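Local coordinates for protein dehalogenase (Rhodospirillaceae, PDB 6A41) that probably catalyses a dehalogenation reaction, and is built on the Rossmann-type fold of the enoyl-(acyl carrier protein) reductase family, at residues A[151-156]-A[185-190]. Residues are numbered along the deposited sequence; the frame is centred on the assembly and turned at random.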
ATOM      1  N   SER A 151       2.153  -1.612 -16.250  1.00  8.96           N
ATOM      2  CA  SER A 151       3.354  -0.877 -15.959  1.00  8.99           C
ATOM      3  C   SER A 151       3.200   0.588 -16.378  1.00  8.55           C
ATOM      4  O   SER A 151       3.575   1.503 -15.627  1.00  7.65           O
ATOM      5  CB  SER A 151       4.593  -1.534 -16.680  1.00  9.56           C
ATOM      6  OG  SER A 151       5.758  -0.634 -16.554  1.00  9.81           O
ATOM      7  N   ALA A 152       2.629   0.841 -17.542  1.00  8.36           N
ATOM      8  CA  ALA A 152       2.452   2.222 -17.970  1.00  8.50           C
ATOM      9  C   ALA A 152       1.439   2.941 -17.086  1.00  8.47           C
ATOM     10  O   ALA A 152       1.625   4.089 -16.804  1.00  8.44           O
ATOM     11  CB  ALA A 152       1.985   2.260 -19.418  1.00  8.72           C
ATOM     12  N   ARG A 153       0.374   2.273 -16.633  1.00  8.25           N
ATOM     13  CA  ARG A 153      -0.569   2.878 -15.650  1.00  8.17           C
ATOM     14  C   ARG A 153       0.161   3.124 -14.347  1.00  7.89           C
ATOM     15  O   ARG A 153      -0.072   4.092 -13.681  1.00  7.27           O
ATOM     16  CB  ARG A 153      -1.707   1.931 -15.384  1.00  8.33           C
ATOM     17  CG  ARG A 153      -2.703   1.918 -16.521  1.00  8.85           C
ATOM     18  CD  ARG A 153      -3.367   3.252 -16.722  1.00  9.29           C
ATOM     19  NE  ARG A 153      -4.510   3.293 -17.617  1.00  9.72           N
ATOM     20  CZ  ARG A 153      -5.064   4.444 -18.029  1.00 10.19           C
ATOM     21  NH1 ARG A 153      -4.546   5.638 -17.735  1.00  9.82           N
ATOM     22  NH2 ARG A 153      -6.090   4.392 -18.807  1.00 10.79           N
ATOM     23  N   ALA A 154       1.013   2.179 -13.953  1.00  8.03           N
ATOM     24  CA  ALA A 154       1.831   2.421 -12.735  1.00  8.41           C
ATOM     25  C   ALA A 154       2.696   3.704 -12.882  1.00  8.15           C
ATOM     26  O   ALA A 154       2.918   4.361 -11.907  1.00  7.96           O
ATOM     27  CB  ALA A 154       2.743   1.246 -12.444  1.00  8.33           C
ATOM     28  N   ALA A 155       3.255   3.935 -14.076  1.00  8.29           N
ATOM     29  CA  ALA A 155       4.094   5.141 -14.315  1.00  9.17           C
ATOM     30  C   ALA A 155       3.259   6.377 -14.120  1.00  9.05           C
ATOM     31  O   ALA A 155       3.707   7.336 -13.481  1.00 11.09           O
ATOM     32  CB  ALA A 155       4.710   5.128 -15.707  1.00  9.31           C
ATOM     33  N   GLY A 156       2.044   6.312 -14.603  1.00  8.78           N
ATOM     34  CA  GLY A 156       1.094   7.410 -14.435  1.00  8.81           C
ATOM     35  C   GLY A 156       0.834   7.667 -12.968  1.00  8.66           C
ATOM     36  O   GLY A 156       0.932   8.830 -12.472  1.00  8.62           O
ATOM     37  N   PRO A 185     -15.835   3.676 -22.925  1.00 15.72           N
ATOM     38  CA  PRO A 185     -15.568   3.198 -24.277  1.00 16.79           C
ATOM     39  C   PRO A 185     -14.248   2.527 -24.535  1.00 16.27           C
ATOM     40  O   PRO A 185     -14.144   1.820 -25.541  1.00 16.22           O
ATOM     41  CB  PRO A 185     -15.765   4.459 -25.119  1.00 17.02           C
ATOM     42  CG  PRO A 185     -15.461   5.574 -24.206  1.00 16.75           C
ATOM     43  CD  PRO A 185     -16.023   5.155 -22.906  1.00 16.33           C
ATOM     44  N   ASP A 186     -13.244   2.754 -23.698  1.00 14.87           N
ATOM     45  CA  ASP A 186     -11.884   2.232 -23.877  1.00 14.90           C
ATOM     46  C   ASP A 186     -11.676   0.800 -23.363  1.00 14.67           C
ATOM     47  O   ASP A 186     -11.127  -0.057 -24.064  1.00 15.77           O
ATOM     48  CB  ASP A 186     -10.857   3.218 -23.300  1.00 15.16           C
ATOM     49  CG  ASP A 186     -10.748   4.395 -24.191  1.00 17.65           C
ATOM     50  OD1 ASP A 186     -11.657   5.303 -24.153  1.00 18.23           O
ATOM     51  OD2 ASP A 186      -9.878   4.347 -25.085  1.00 19.09           O
ATOM     52  N   TYR A 187     -12.141   0.544 -22.152  1.00 12.78           N
ATOM     53  CA  TYR A 187     -11.886  -0.699 -21.469  1.00 12.24           C
ATOM     54  C   TYR A 187     -13.143  -1.574 -21.273  1.00 12.31           C
ATOM     55  O   TYR A 187     -12.975  -2.779 -21.100  1.00 11.26           O
ATOM     56  CB  TYR A 187     -11.197  -0.380 -20.126  1.00 12.48           C
ATOM     57  CG  TYR A 187      -9.904   0.424 -20.367  1.00 11.94           C
ATOM     58  CD1 TYR A 187      -8.919  -0.063 -21.179  1.00 12.44           C
ATOM     59  CD2 TYR A 187      -9.766   1.674 -19.881  1.00 12.19           C
ATOM     60  CE1 TYR A 187      -7.808   0.734 -21.523  1.00 12.28           C
ATOM     61  CE2 TYR A 187      -8.623   2.464 -20.143  1.00 12.16           C
ATOM     62  CZ  TYR A 187      -7.630   1.964 -20.892  1.00 11.85           C
ATOM     63  OH  TYR A 187      -6.539   2.793 -21.242  1.00 12.01           O
ATOM     64  N   PHE A 188     -14.367  -0.964 -21.160  1.00 11.09           N
ATOM     65  CA  PHE A 188     -15.602  -1.740 -20.874  1.00 11.98           C
ATOM     66  C   PHE A 188     -16.693  -1.235 -21.811  1.00 12.52           C
ATOM     67  O   PHE A 188     -17.616  -0.595 -21.375  1.00 12.23           O
ATOM     68  CB  PHE A 188     -15.986  -1.685 -19.366  1.00 11.78           C
ATOM     69  CG  PHE A 188     -14.930  -2.302 -18.520  1.00 11.99           C
ATOM     70  CD1 PHE A 188     -14.886  -3.671 -18.372  1.00 12.85           C
ATOM     71  CD2 PHE A 188     -13.863  -1.473 -18.039  1.00 12.14           C
ATOM     72  CE1 PHE A 188     -13.772  -4.260 -17.721  1.00 12.87           C
ATOM     73  CE2 PHE A 188     -12.781  -2.031 -17.398  1.00 12.43           C
ATOM     74  CZ  PHE A 188     -12.762  -3.438 -17.216  1.00 12.88           C
ATOM     75  N   PRO A 189     -16.512  -1.462 -23.082  1.00 13.60           N
ATOM     76  CA  PRO A 189     -17.411  -0.880 -24.052  1.00 14.64           C
ATOM     77  C   PRO A 189     -18.666  -1.708 -24.215  1.00 13.57           C
ATOM     78  O   PRO A 189     -18.735  -2.813 -23.684  1.00 12.10           O
ATOM     79  CB  PRO A 189     -16.582  -0.902 -25.368  1.00 15.68           C
ATOM     80  CG  PRO A 189     -15.756  -2.134 -25.230  1.00 16.22           C
ATOM     81  CD  PRO A 189     -15.352  -2.139 -23.749  1.00 15.08           C
ATOM     82  N   PRO A 190     -19.634  -1.194 -24.991  1.00 14.34           N
ATOM     83  CA  PRO A 190     -20.946  -1.878 -25.090  1.00 14.91           C
ATOM     84  C   PRO A 190     -20.816  -3.257 -25.569  1.00 14.68           C
ATOM     85  O   PRO A 190     -21.565  -4.117 -25.095  1.00 15.07           O
ATOM     86  CB  PRO A 190     -21.774  -0.982 -26.032  1.00 15.32           C
ATOM     87  CG  PRO A 190     -21.121   0.370 -25.784  1.00 15.99           C
ATOM     88  CD  PRO A 190     -19.651   0.078 -25.737  1.00 15.51           C
TER
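Arg153, from helix 147-158, and Tyr187, from the loop that follows strand 172-179, meet through the ends of long side chains that approach from opposite directions and span the 13.2 Å between Arg153 CA and Tyr187 CA. The polar contact is one weak hydrogen bond: Arg153 NH2 gives to Tyr187 OH at 2.9 Å, with an N-H...O angle of only 124°. Arg153 NH2 also donates to Asp84 O, and NE bonds Tyr149 OH.

Van der Waals contact accompanies the bond. Tyr187 CE2 lies at the edge of the guanidinium, in its plane, 3.5 Å from Arg153 NH2, and the flat groups are turned 69° apart. A bend at chi2 (-63°) helps bring NH2 here.

Arginine suits its buried site because several N-H groups can serve different acceptors; a leucine here would probably leave Asp84 O and Tyr149 OH without this partner and the Tyr187 hydroxyl less firmly placed. Tyrosine carries on its long, flat ring a hydroxyl that can accept from Arg153 NH2 while bonding Tyr86 O. Tyr149 and Arg153 probably belong to a Ser-Tyr-Arg active site, as in halohydrin dehalogenases. The poor angle and the other partners imply that this bond supplements a network tying that arginine to the loop.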